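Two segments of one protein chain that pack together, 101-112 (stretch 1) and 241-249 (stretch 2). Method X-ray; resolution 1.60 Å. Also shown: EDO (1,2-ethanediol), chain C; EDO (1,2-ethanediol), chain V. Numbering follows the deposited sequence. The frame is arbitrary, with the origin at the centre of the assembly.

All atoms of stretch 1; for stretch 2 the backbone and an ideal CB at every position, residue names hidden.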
# COMPACT_ATOMS: atom_id res chain seq x y z
N ARG A 101 24.71 -6.86 25.60
CA ARG A 101 24.52 -6.35 26.95
C ARG A 101 23.24 -6.91 27.57
O ARG A 101 23.24 -7.38 28.71
CB ARG A 101 24.51 -4.82 26.91
CG ARG A 101 24.19 -4.11 28.22
CD ARG A 101 24.70 -2.65 28.20
NE ARG A 101 23.80 -1.72 27.52
CZ ARG A 101 24.08 -1.09 26.38
NH1 ARG A 101 25.25 -1.28 25.77
NH2 ARG A 101 23.19 -0.26 25.85
N TYR A 102 22.15 -6.89 26.80
CA TYR A 102 20.86 -7.32 27.34
C TYR A 102 20.70 -8.83 27.32
O TYR A 102 19.94 -9.37 28.14
CB TYR A 102 19.74 -6.61 26.59
CG TYR A 102 19.76 -5.14 26.92
CD1 TYR A 102 19.75 -4.72 28.24
CD2 TYR A 102 19.85 -4.18 25.93
CE1 TYR A 102 19.79 -3.38 28.57
CE2 TYR A 102 19.89 -2.83 26.24
CZ TYR A 102 19.85 -2.44 27.56
OH TYR A 102 19.90 -1.11 27.88
N THR A 103 21.41 -9.53 26.44
CA THR A 103 21.47 -10.98 26.55
C THR A 103 22.10 -11.40 27.87
O THR A 103 21.59 -12.29 28.57
CB THR A 103 22.24 -11.56 25.36
OG1 THR A 103 21.49 -11.33 24.16
CG2 THR A 103 22.47 -13.05 25.52
N GLU A 104 23.21 -10.75 28.25
CA GLU A 104 23.82 -11.04 29.55
C GLU A 104 22.84 -10.76 30.69
O GLU A 104 22.77 -11.54 31.66
CB GLU A 104 25.11 -10.21 29.72
CG GLU A 104 25.82 -10.46 31.04
CD GLU A 104 26.95 -9.47 31.30
OE1 GLU A 104 27.22 -8.63 30.43
OE2 GLU A 104 27.56 -9.55 32.40
N GLN A 105 22.06 -9.68 30.57
CA GLN A 105 21.12 -9.33 31.63
C GLN A 105 20.03 -10.39 31.78
O GLN A 105 19.77 -10.87 32.89
CB GLN A 105 20.49 -7.96 31.36
CG GLN A 105 19.57 -7.50 32.48
CD GLN A 105 18.88 -6.18 32.19
OE1 GLN A 105 19.47 -5.28 31.59
NE2 GLN A 105 17.63 -6.06 32.63
N ILE A 106 19.40 -10.78 30.67
CA ILE A 106 18.28 -11.71 30.80
C ILE A 106 18.75 -13.10 31.24
O ILE A 106 17.96 -13.84 31.85
CB ILE A 106 17.45 -11.80 29.50
CG1 ILE A 106 16.04 -12.33 29.84
CG2 ILE A 106 18.15 -12.69 28.45
CD1 ILE A 106 15.08 -12.35 28.68
N LEU A 107 20.00 -13.46 30.97
CA LEU A 107 20.50 -14.76 31.42
C LEU A 107 20.69 -14.82 32.93
O LEU A 107 20.87 -15.92 33.46
CB LEU A 107 21.83 -15.09 30.72
CG LEU A 107 21.70 -15.53 29.25
CD1 LEU A 107 23.09 -15.67 28.63
CD2 LEU A 107 20.91 -16.83 29.15
N LYS A 108 20.65 -13.68 33.62
CA LYS A 108 20.68 -13.70 35.08
C LYS A 108 19.31 -13.96 35.70
O LYS A 108 19.23 -14.16 36.92
CB LYS A 108 21.23 -12.38 35.60
CG LYS A 108 22.70 -12.19 35.26
CD LYS A 108 23.16 -10.77 35.52
CE LYS A 108 24.58 -10.58 35.02
NZ LYS A 108 25.03 -9.16 35.11
N THR A 109 18.25 -13.98 34.90
CA THR A 109 16.88 -14.19 35.36
C THR A 109 16.47 -15.65 35.17
O THR A 109 17.14 -16.44 34.50
CB THR A 109 15.89 -13.29 34.60
OG1 THR A 109 15.62 -13.84 33.31
CG2 THR A 109 16.42 -11.88 34.43
N ASP A 110 15.32 -15.99 35.75
CA ASP A 110 14.71 -17.29 35.50
C ASP A 110 13.78 -17.27 34.30
O ASP A 110 12.91 -18.15 34.17
CB ASP A 110 13.95 -17.78 36.73
CG ASP A 110 14.88 -18.10 37.89
OD1 ASP A 110 14.76 -17.45 38.95
OD2 ASP A 110 15.75 -18.98 37.73
N TYR A 111 13.92 -16.29 33.41
CA TYR A 111 13.07 -16.22 32.24
C TYR A 111 13.76 -16.67 30.96
O TYR A 111 13.15 -16.60 29.89
CB TYR A 111 12.55 -14.79 32.04
CG TYR A 111 11.46 -14.37 33.00
CD1 TYR A 111 11.75 -13.58 34.09
CD2 TYR A 111 10.13 -14.76 32.78
CE1 TYR A 111 10.75 -13.17 34.96
CE2 TYR A 111 9.13 -14.37 33.65
CZ TYR A 111 9.44 -13.57 34.74
OH TYR A 111 8.45 -13.17 35.60
N ALA A 112 15.01 -17.13 31.05
CA ALA A 112 15.75 -17.57 29.87
C ALA A 112 16.59 -18.79 30.19
O ALA A 112 17.05 -18.99 31.32
CB ALA A 112 16.65 -16.44 29.32
N UNK A 241 5.84 -10.13 28.81
CA UNK A 241 6.66 -10.89 29.76
C UNK A 241 8.14 -10.56 29.61
O UNK A 241 8.89 -10.60 30.60
CB UNK A 241 6.44 -12.39 29.57
N UNK A 242 8.60 -10.26 28.38
CA UNK A 242 10.00 -9.88 28.21
C UNK A 242 10.30 -8.55 28.90
O UNK A 242 11.36 -8.41 29.52
CB UNK A 242 10.35 -9.79 26.72
N UNK A 243 9.40 -7.57 28.79
CA UNK A 243 9.62 -6.31 29.52
C UNK A 243 9.70 -6.58 31.01
O UNK A 243 10.60 -6.07 31.69
CB UNK A 243 8.51 -5.30 29.23
N UNK A 244 8.82 -7.44 31.53
CA UNK A 244 8.89 -7.81 32.94
C UNK A 244 10.23 -8.46 33.28
O UNK A 244 10.85 -8.14 34.30
CB UNK A 244 7.74 -8.76 33.30
N UNK A 245 10.69 -9.39 32.43
CA UNK A 245 11.95 -10.08 32.70
C UNK A 245 13.11 -9.10 32.80
O UNK A 245 14.03 -9.31 33.61
CB UNK A 245 12.23 -11.11 31.61
N UNK A 246 13.05 -8.01 32.05
CA UNK A 246 14.13 -7.03 32.00
C UNK A 246 13.99 -5.95 33.05
O UNK A 246 14.89 -5.10 33.17
CB UNK A 246 14.19 -6.39 30.61
N UNK A 247 12.91 -5.98 33.83
CA UNK A 247 12.62 -4.94 34.81
C UNK A 247 12.18 -3.63 34.21
O UNK A 247 12.41 -2.57 34.81
CB UNK A 247 13.85 -4.70 35.68
N UNK A 248 11.52 -3.68 33.04
CA UNK A 248 11.16 -2.50 32.27
C UNK A 248 9.65 -2.34 32.16
O UNK A 248 8.89 -3.31 32.32
CB UNK A 248 11.78 -2.57 30.87
N UNK A 249 9.23 -1.11 31.88
CA UNK A 249 7.83 -0.80 31.61
C UNK A 249 7.54 -0.97 30.12
O UNK A 249 8.25 -0.43 29.28
CB UNK A 249 7.49 0.62 32.07
C1 EDO C . 9.66 -1.96 36.26
O1 EDO C . 8.42 -1.25 36.20
C2 EDO C . 9.39 -3.44 36.54
O2 EDO C . 8.68 -4.02 35.44
C1 EDO V . 7.97 -5.43 20.35
O1 EDO V . 8.04 -6.86 20.30
C2 EDO V . 7.17 -5.02 21.57
O2 EDO V . 7.64 -3.74 22.04

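Stretch 2 is helical at its start and leaves the helix at position 247. Its helix lies across that of stretch 1 at 82°, with the axes 10.9 Å apart at closest approach.

Position 241 has helical backbone angles, and its CA-to-CB bond points sideways. The ideal CB is 5.3 Å from Tyr111 CE2, so many helix-compatible side chains would suit. The residue is Leu241, which stays on the margin of the contact.

Position 242 points away from stretch 1, and nothing of that stretch lies within 5.5 Å of the ideal CB. Only a side chain with some length could reach back, and the apolar end of Ile106 would favour an aliphatic one. Leu242 fills the site. Its CD2 comes to 4.0 Å from Ile106 CD1.

Position 243 is out of reach of stretch 1, which sets no preference. The entry has Tyr243, whose OH donates a hydrogen bond to O2 of the ethanediol of chain V at 2.6 Å.

Position 244 points sideways, with its ideal CB 5.0 Å from Tyr111 OH. A polar side chain of moderate length could meet that hydroxyl; Glu, Gln or a longer donor would all be reasonable. The deposited side chain is that of Glu244, and its end comes nearer than its CB. Tyr111 OH and Glu244 OE2 are 2.8 Å apart, a weak hydrogen bond; the tyrosine proton has another acceptor within reach.

Position 245 points toward stretch 1. Its ideal CB is already 3.5 Å from Tyr111 CD1 and 4.3 Å from Ile106 CD1, so a small side chain fits best: Ala, Gly or perhaps Ser. Here the entry has Ala245. Its CB packs on Tyr111 and Ile106 at those same distances. Water 1 links its backbone to stretch 1, donating to Ala245 O (2.8 Å) and accepting from Gln105 NE2 (3.0 Å).

Position 246 points sideways, with its ideal CB 4.0 Å from Gln105 NE2. Beyond lie Tyr102, Ile106 and the Gln105 chain, a mostly apolar surface that a long flexible side chain such as Met would cover well, and Leu in part. Met246 occupies this site, with all three chi angles m. Its SD is 3.8 Å from Ile106 CB, and its CE is 3.7 Å from Tyr102 CD1 and 3.6 Å from Gln105 CD.

Position 247 has positive phi (73°), which favours Gly, although Asn is also common there. It is Gly247, in a Schellman motif: the backbone N of position 248 bonds to Tyr243 O, and Gly247 N to Glu244 O.

Position 248 points toward stretch 1 but starts far from it. A large side chain is needed to reach the Tyr102 ring, and an aromatic would suit. The residue is Trp248. Its edge meets the face of Tyr102, with planes at 87° and CZ2 3.5 Å from Tyr102 CE1. Water 2 accepts from Trp248 NE1 (3.1 Å) and donates to Gln105 OE1 (2.7 Å).

Position 249 is out of reach. Asp249 is found here; its OD1 accepts a very short hydrogen bond from ethanediol (chain C) O1, at 2.5 Å.

Stretch 2 (241-249) LLYEAMGWD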
# COMPACT_ATOMS: atom_id res chain seq x y z
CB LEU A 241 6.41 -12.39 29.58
CG LEU A 241 5.10 -12.89 30.17
CD1 LEU A 241 4.80 -14.29 29.60
CD2 LEU A 241 5.21 -12.93 31.70
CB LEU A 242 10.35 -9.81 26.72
CG LEU A 242 10.49 -11.19 26.07
CD1 LEU A 242 10.59 -11.03 24.55
CD2 LEU A 242 11.70 -11.99 26.60
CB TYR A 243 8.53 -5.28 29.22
CG TYR A 243 8.66 -4.64 27.86
CD1 TYR A 243 9.58 -3.63 27.64
CD2 TYR A 243 7.86 -5.05 26.81
CE1 TYR A 243 9.71 -3.05 26.39
CE2 TYR A 243 7.98 -4.48 25.55
CZ TYR A 243 8.92 -3.48 25.35
OH TYR A 243 9.04 -2.90 24.12
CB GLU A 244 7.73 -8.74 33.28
CG GLU A 244 7.72 -9.20 34.73
CD GLU A 244 6.58 -10.16 35.03
OE1 GLU A 244 5.52 -10.05 34.39
OE2 GLU A 244 6.75 -11.02 35.90
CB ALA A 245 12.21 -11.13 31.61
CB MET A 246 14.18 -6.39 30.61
CG MET A 246 14.40 -7.40 29.46
SD MET A 246 15.90 -8.38 29.61
CE MET A 246 17.14 -7.15 29.17
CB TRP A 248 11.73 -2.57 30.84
CG TRP A 248 13.23 -2.61 30.74
CD1 TRP A 248 14.14 -2.22 31.68
CD2 TRP A 248 13.98 -3.09 29.62
NE1 TRP A 248 15.42 -2.42 31.20
CE2 TRP A 248 15.34 -2.96 29.95
CE3 TRP A 248 13.62 -3.61 28.37
CZ2 TRP A 248 16.36 -3.33 29.06
CZ3 TRP A 248 14.63 -3.99 27.49
CH2 TRP A 248 15.99 -3.84 27.84
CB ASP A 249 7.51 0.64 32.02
CG ASP A 249 7.61 0.85 33.51
OD1 ASP A 249 7.33 -0.10 34.27
OD2 ASP A 249 7.98 1.96 33.93
O HOH W 1 16.38 -8.12 34.45
O HOH W 2 18.31 -2.85 32.09
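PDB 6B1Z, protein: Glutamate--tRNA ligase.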